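Long-range contact in extracellular serine protease (Aeromonas sobria, PDB 3WQB), which cleaves peptide bonds after paired basic residues, one of them lysine, as a calcium-binding, kexin- and furin-like secreted serine protease and probable virulence factor: residues Pro240-Ser251 against Ser271-Leu279. The protein carries 1 engineered substitution. Sequence-based numbering, arbitrary orientation.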
# COMPACT_ATOMS: atom_id res chain seq x y z
N PRO A 240 -1.26 13.53 8.38
CA PRO A 240 -1.10 13.17 6.97
C PRO A 240 -2.29 13.61 6.14
O PRO A 240 -3.44 13.51 6.58
CB PRO A 240 -1.02 11.64 7.02
CG PRO A 240 -1.78 11.27 8.26
CD PRO A 240 -1.38 12.33 9.24
N PHE A 241 -2.03 14.07 4.93
CA PHE A 241 -3.11 14.34 4.00
C PHE A 241 -3.71 12.99 3.58
O PHE A 241 -4.92 12.79 3.62
CB PHE A 241 -2.59 15.17 2.83
CG PHE A 241 -3.66 15.83 1.98
CD1 PHE A 241 -4.82 16.37 2.55
CD2 PHE A 241 -3.49 15.94 0.60
CE1 PHE A 241 -5.78 17.00 1.75
CE2 PHE A 241 -4.45 16.56 -0.20
CZ PHE A 241 -5.59 17.10 0.38
N GLU A 242 -2.85 12.07 3.18
CA GLU A 242 -3.26 10.70 2.90
C GLU A 242 -3.00 9.79 4.08
O GLU A 242 -1.86 9.41 4.36
CB GLU A 242 -2.53 10.19 1.66
CG GLU A 242 -2.93 8.81 1.22
CD GLU A 242 -2.38 8.52 -0.13
OE1 GLU A 242 -3.08 8.81 -1.13
OE2 GLU A 242 -1.23 8.03 -0.20
N ASN A 243 -4.06 9.46 4.80
CA ASN A 243 -4.01 8.36 5.74
C ASN A 243 -4.01 7.08 4.91
O ASN A 243 -4.73 6.98 3.92
CB ASN A 243 -5.22 8.43 6.66
CG ASN A 243 -5.19 7.39 7.74
OD1 ASN A 243 -5.34 6.20 7.47
ND2 ASN A 243 -5.00 7.82 8.97
N SER A 244 -3.17 6.12 5.29
CA SER A 244 -3.02 4.87 4.54
C SER A 244 -4.24 3.93 4.54
O SER A 244 -4.25 2.94 3.80
CB SER A 244 -1.76 4.14 5.01
OG SER A 244 -1.76 3.94 6.40
N ASN A 245 -5.24 4.23 5.36
CA ASN A 245 -6.52 3.52 5.30
C ASN A 245 -7.47 4.04 4.21
O ASN A 245 -8.53 3.45 3.99
CB ASN A 245 -7.23 3.54 6.67
CG ASN A 245 -6.94 2.31 7.53
OD1 ASN A 245 -6.83 1.21 7.02
ND2 ASN A 245 -6.87 2.51 8.84
N LEU A 246 -7.12 5.13 3.53
CA LEU A 246 -8.03 5.66 2.50
C LEU A 246 -8.14 4.77 1.26
O LEU A 246 -9.22 4.63 0.70
CB LEU A 246 -7.68 7.09 2.10
CG LEU A 246 -7.84 8.17 3.16
CD1 LEU A 246 -7.38 9.51 2.61
CD2 LEU A 246 -9.28 8.23 3.69
N ASP A 247 -7.03 4.17 0.84
CA ASP A 247 -7.06 3.27 -0.31
C ASP A 247 -7.64 1.94 0.16
O ASP A 247 -7.05 1.30 1.03
CB ASP A 247 -5.64 3.10 -0.87
CG ASP A 247 -5.55 2.05 -1.97
OD1 ASP A 247 -6.53 1.31 -2.23
OD2 ASP A 247 -4.46 1.98 -2.59
N PRO A 248 -8.83 1.56 -0.36
CA PRO A 248 -9.50 0.35 0.13
C PRO A 248 -8.64 -0.93 0.16
O PRO A 248 -8.80 -1.76 1.05
CB PRO A 248 -10.70 0.19 -0.82
CG PRO A 248 -10.35 1.00 -2.02
CD PRO A 248 -9.54 2.15 -1.51
N SER A 249 -7.72 -1.07 -0.79
CA SER A 249 -6.88 -2.27 -0.84
C SER A 249 -5.96 -2.39 0.36
O SER A 249 -5.54 -3.49 0.73
CB SER A 249 -6.05 -2.28 -2.12
OG SER A 249 -6.90 -2.26 -3.25
N ASN A 250 -5.64 -1.25 0.98
CA ASN A 250 -4.68 -1.25 2.08
C ASN A 250 -5.23 -1.79 3.38
O ASN A 250 -4.49 -1.93 4.35
CB ASN A 250 -4.11 0.15 2.31
CG ASN A 250 -3.23 0.62 1.18
OD1 ASN A 250 -2.84 -0.17 0.30
ND2 ASN A 250 -2.90 1.91 1.19
N SER A 251 -6.53 -2.07 3.43
CA SER A 251 -7.16 -2.64 4.64
C SER A 251 -7.62 -4.08 4.45
O SER A 251 -8.42 -4.58 5.25
CB SER A 251 -8.32 -1.75 5.12
OG SER A 251 -9.28 -1.60 4.08
N SER A 271 5.90 10.12 3.31
CA SER A 271 5.23 8.83 3.54
C SER A 271 3.83 8.94 4.13
O SER A 271 3.63 9.63 5.13
CB SER A 271 6.04 7.93 4.47
OG SER A 271 5.52 6.60 4.48
N SER A 272 2.88 8.23 3.52
CA SER A 272 1.58 8.05 4.15
C SER A 272 1.75 7.21 5.41
O SER A 272 2.73 6.46 5.54
CB SER A 272 0.60 7.40 3.19
OG SER A 272 0.39 8.24 2.06
N VAL A 273 0.81 7.35 6.34
CA VAL A 273 0.87 6.66 7.63
C VAL A 273 -0.55 6.34 8.06
O VAL A 273 -1.51 6.88 7.52
CB VAL A 273 1.57 7.51 8.73
CG1 VAL A 273 3.01 7.84 8.32
CG2 VAL A 273 0.80 8.80 9.06
N GLY A 274 -0.68 5.43 9.03
CA GLY A 274 -2.01 5.06 9.53
C GLY A 274 -1.97 3.78 10.34
O GLY A 274 -0.93 3.13 10.46
N SER A 275 -3.12 3.43 10.92
CA SER A 275 -3.21 2.27 11.81
C SER A 275 -2.97 0.94 11.10
O SER A 275 -2.75 -0.08 11.76
CB SER A 275 -4.55 2.25 12.52
OG SER A 275 -5.62 2.12 11.61
N ASN A 276 -3.05 0.96 9.77
CA ASN A 276 -2.82 -0.23 8.96
C ASN A 276 -1.40 -0.43 8.46
O ASN A 276 -1.13 -1.41 7.79
CB ASN A 276 -3.79 -0.28 7.78
CG ASN A 276 -3.65 0.90 6.85
OD1 ASN A 276 -3.41 2.03 7.29
ND2 ASN A 276 -3.86 0.66 5.57
N ILE A 277 -0.49 0.46 8.83
CA ILE A 277 0.95 0.24 8.58
C ILE A 277 1.38 -0.96 9.42
O ILE A 277 1.05 -1.04 10.61
CB ILE A 277 1.79 1.48 8.92
CG1 ILE A 277 1.35 2.70 8.09
CG2 ILE A 277 3.29 1.21 8.74
CD1 ILE A 277 1.42 2.51 6.56
N PHE A 278 2.11 -1.89 8.81
CA PHE A 278 2.65 -3.03 9.54
C PHE A 278 4.11 -2.80 9.94
O PHE A 278 4.50 -3.09 11.07
CB PHE A 278 2.49 -4.32 8.73
CG PHE A 278 2.69 -5.57 9.54
CD1 PHE A 278 1.65 -6.07 10.31
CD2 PHE A 278 3.92 -6.23 9.57
CE1 PHE A 278 1.82 -7.21 11.08
CE2 PHE A 278 4.09 -7.39 10.34
CZ PHE A 278 3.04 -7.86 11.10
N LEU A 279 4.90 -2.28 9.00
CA LEU A 279 6.33 -2.04 9.21
C LEU A 279 6.77 -0.78 8.48
O LEU A 279 6.14 -0.35 7.50
CB LEU A 279 7.16 -3.23 8.69
CG LEU A 279 7.05 -4.57 9.40
CD1 LEU A 279 7.54 -5.65 8.48
CD2 LEU A 279 7.83 -4.55 10.71
O HOH W 1 -5.11 5.52 10.78
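Ser-244 and Asn-276 meet through matching torsions: chi1 of 55° sets OG of Ser-244 between the backbone N and the carbonyl carbon, and chi1 of 60° does the same for CG of Asn-276. The serine hydroxyl donates to the Asn-276 amide oxygen, with OG 2.7 Å from OD1. The ND2 end of the same amide spends both hydrogens in its own plane, one on Ser-244 O and one on Asn-250 O, each 2.9 Å from ND2 and each approached from above the carbonyl plane. These three bonds fix the rotation of the buried amide. Ser-244 O also accepts, on a lone pair, from ND2 of Asn-250, whose OD1 is held by Lys-214. Against the Asn-276 amide lies that of Asn-245, stacked with the planes 20° apart and running the opposite way; Asn-245 OD1 sits 3.2 Å from Asn-276 CG, though the main polar partner of Asn-245 is Leu-503. The Ser-244 and Asn-245 contacts with Asn-276 join two type I turns, Asn-243 to Leu-246 and Gly-274 to Ile-277, the second leading into strand 277-282 at the edge of the parallel sheet of the subtilisin domain. Strand 527-535 of the C-terminal P-domain packs on Asn-245 and Ser-275, whose OG bonds Leu-534 O. Toward the start of each segment, Ser-244 N donates to Val-273 O, and Ser-272 OG reaches Glu-242 OE2 at 2.8 Å on its anti side, while Glu-242 OE1 is held by Ser-181. Pro-240 CG rests 3.7 Å from Val-273 CG2, the two side chains crossing nearly at right angles.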